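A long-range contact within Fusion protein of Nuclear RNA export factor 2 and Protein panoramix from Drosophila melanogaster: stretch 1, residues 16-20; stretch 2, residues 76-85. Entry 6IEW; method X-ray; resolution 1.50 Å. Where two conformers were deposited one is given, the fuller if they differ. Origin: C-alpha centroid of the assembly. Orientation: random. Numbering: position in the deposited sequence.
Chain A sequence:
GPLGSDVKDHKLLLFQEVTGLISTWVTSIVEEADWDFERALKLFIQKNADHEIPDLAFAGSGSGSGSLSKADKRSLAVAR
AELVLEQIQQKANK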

# COMPACT_ATOMS: atom_id res chain seq x y z
N GLN A 16 0.80 -2.06 -4.18
CA GLN A 16 1.05 -3.39 -3.65
C GLN A 16 2.53 -3.60 -3.36
O GLN A 16 2.90 -4.21 -2.35
N GLU A 17 3.41 -3.09 -4.24
CA GLU A 17 4.84 -3.29 -4.05
C GLU A 17 5.33 -2.58 -2.80
O GLU A 17 6.17 -3.11 -2.06
N VAL A 18 4.83 -1.37 -2.55
CA VAL A 18 5.27 -0.61 -1.38
C VAL A 18 4.80 -1.28 -0.10
O VAL A 18 5.58 -1.47 0.85
N THR A 19 3.53 -1.67 -0.05
CA THR A 19 2.90 -2.09 1.20
C THR A 19 3.05 -3.57 1.50
O THR A 19 3.03 -3.96 2.67
N GLY A 20 3.20 -4.42 0.48
CA GLY A 20 3.20 -5.84 0.75
C GLY A 20 1.86 -6.38 1.17
O GLY A 20 1.79 -7.39 1.89
N LEU A 76 6.84 -3.49 9.02
CA LEU A 76 7.63 -3.23 7.83
C LEU A 76 6.79 -2.53 6.76
O LEU A 76 7.28 -1.61 6.09
N ALA A 77 5.54 -2.94 6.60
CA ALA A 77 4.66 -2.34 5.60
C ALA A 77 4.42 -0.87 5.91
O ALA A 77 4.48 -0.01 5.03
N VAL A 78 4.10 -0.57 7.17
CA VAL A 78 3.89 0.82 7.59
C VAL A 78 5.16 1.63 7.36
O VAL A 78 5.11 2.76 6.85
N ALA A 79 6.31 1.07 7.73
CA ALA A 79 7.57 1.80 7.59
C ALA A 79 7.88 2.09 6.13
O ALA A 79 8.36 3.18 5.80
N ARG A 80 7.64 1.12 5.25
CA ARG A 80 7.88 1.34 3.83
C ARG A 80 6.94 2.41 3.28
O ARG A 80 7.37 3.30 2.53
N ALA A 81 5.66 2.34 3.65
CA ALA A 81 4.71 3.35 3.18
C ALA A 81 5.08 4.73 3.69
O ALA A 81 5.01 5.72 2.95
N GLU A 82 5.49 4.83 4.96
CA GLU A 82 5.87 6.12 5.51
C GLU A 82 7.13 6.67 4.86
O GLU A 82 7.25 7.88 4.65
N LEU A 83 8.09 5.80 4.52
CA LEU A 83 9.30 6.28 3.86
C LEU A 83 9.00 6.80 2.47
O LEU A 83 9.55 7.83 2.05
N VAL A 84 8.13 6.11 1.73
CA VAL A 84 7.77 6.58 0.39
C VAL A 84 7.05 7.92 0.47
O VAL A 84 7.29 8.81 -0.36
N LEU A 85 6.17 8.09 1.46
CA LEU A 85 5.51 9.38 1.65
C LEU A 85 6.53 10.49 1.90
O LEU A 85 6.39 11.60 1.37

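What does the start of stretch 1 offer to the second helix? Gln-16 offers nothing directly: its side chain, t at both chi1 and chi2, stays out of reach of stretch 2, although its backbone O accepts a hydrogen bond from Gly-20 N, 2.9 Å away, in the last turn of the helix. Glu-17 is the first residue to make contact. Its CA-to-CB bond points sideways, but with chi1 t and chi2 m the carboxylate swings nearer, and Glu-17 OE2 forms a salt bridge with Arg-80 NH2 at 3.2 Å. The hydrogen bond within that pair is weak, its angle at the hydrogen being 126°. Glu-17 OE1 is hydrogen-bonded elsewhere in the structure.

Why does Arg-80 reach for the backbone as well as for the carboxylate? Near the end of a helix, carbonyl oxygens lack the amide donors that the next turn would supply, so an arginine can serve them. The CA-to-CB bond of Arg-80 points toward stretch 1, and the side chain extends with chi1 m, chi2 t and chi3 p, bringing the edge of its guanidinium to two successive carbonyls. Arg-80 NH2 donates to Glu-17 O at 2.8 Å, and Arg-80 NE donates to Val-18 O, also at 2.8 Å and at a straighter 165°. Both oxygens lie near the guanidinium plane, where its N-H bonds are directed.

What fills the apolar part of the contact? Val-18, buried and with chi1 t, gives up more area to the other stretch than any other residue here. Its CA-to-CB bond runs sideways, and its CG1 lies 3.8 Å from Ala-81 CA and 4.4 Å from Ala-81 CB. Val-18 CG1 thus rests against the backbone of the second helix, at Ala-81, as well as against the Ala-81 methyl. One turn back from Ala-81 is Ala-77; nearly one turn on is Val-84, whose CA-to-CB bond points toward stretch 1 and which, with chi1 t, places its CG2 3.9 Å from Val-18 CG1.

How do the backbones come so close at the end of stretch 1? The CA atoms of Thr-19 and Ala-77 are 4.7 Å apart, and Thr-19 O sits 3.0 Å from Ala-77 CB, a tight approach to a methyl group. The CA-to-CB bond of Thr-19 points away, with chi1 p, and the side chain makes no close contact with stretch 2; its OG1 is hydrogen-bonded to a residue adjoining one of the stretches. Gly-20 then leaves the helix with positive phi, a conformation that favours glycine, and makes no contact with stretch 2 itself.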

# COMPACT_ATOMS: atom_id res chain seq x y z
CB GLN A 16 0.54 -4.47 -4.61
CG GLN A 16 0.71 -5.89 -4.08
CD GLN A 16 -0.03 -6.94 -4.88
OE1 GLN A 16 0.22 -7.12 -6.07
NE2 GLN A 16 -0.94 -7.65 -4.23
CB GLU A 17 5.60 -2.81 -5.29
CG GLU A 17 7.08 -3.17 -5.31
CD GLU A 17 7.94 -2.21 -4.50
OE1 GLU A 17 7.54 -1.04 -4.33
OE2 GLU A 17 9.03 -2.63 -4.04
CB VAL A 18 4.77 0.85 -1.46
CG1 VAL A 18 5.04 1.58 -0.15
CG2 VAL A 18 5.42 1.56 -2.64
CB THR A 19 1.41 -1.74 1.20
OG1 THR A 19 0.75 -2.42 0.12
CG2 THR A 19 1.20 -0.24 1.03
CB LEU A 76 8.22 -4.53 7.29
CG LEU A 76 9.06 -4.43 6.01
CD1 LEU A 76 10.24 -3.48 6.19
CD2 LEU A 76 9.54 -5.81 5.59
CB ALA A 77 3.34 -3.09 5.56
CB VAL A 78 3.43 0.86 9.05
CG1 VAL A 78 3.47 2.28 9.60
CG2 VAL A 78 2.03 0.26 9.18
CB ALA A 79 8.70 1.00 8.23
CB ARG A 80 7.72 0.03 3.05
CG ARG A 80 8.87 -0.93 3.25
CD ARG A 80 8.55 -2.34 2.76
NE ARG A 80 8.23 -2.39 1.34
CZ ARG A 80 9.10 -2.68 0.38
NH1 ARG A 80 10.37 -2.93 0.68
NH2 ARG A 80 8.71 -2.72 -0.89
CB ALA A 81 3.29 2.96 3.62
CB GLU A 82 6.02 6.02 7.03
CG GLU A 82 4.70 5.89 7.76
CD GLU A 82 4.87 5.66 9.25
OE1 GLU A 82 5.98 5.25 9.66
OE2 GLU A 82 3.90 5.88 10.00
CB LEU A 83 10.37 5.18 3.81
CG LEU A 83 11.74 5.65 3.30
CD1 LEU A 83 12.45 6.47 4.37
CD2 LEU A 83 12.59 4.47 2.86
CB VAL A 84 6.95 5.51 -0.36
CG1 VAL A 84 6.36 6.09 -1.64
CG2 VAL A 84 7.82 4.31 -0.68
CB LEU A 85 4.49 9.29 2.78
CG LEU A 85 3.20 8.52 2.47
CD1 LEU A 85 2.34 8.42 3.70
CD2 LEU A 85 2.44 9.22 1.35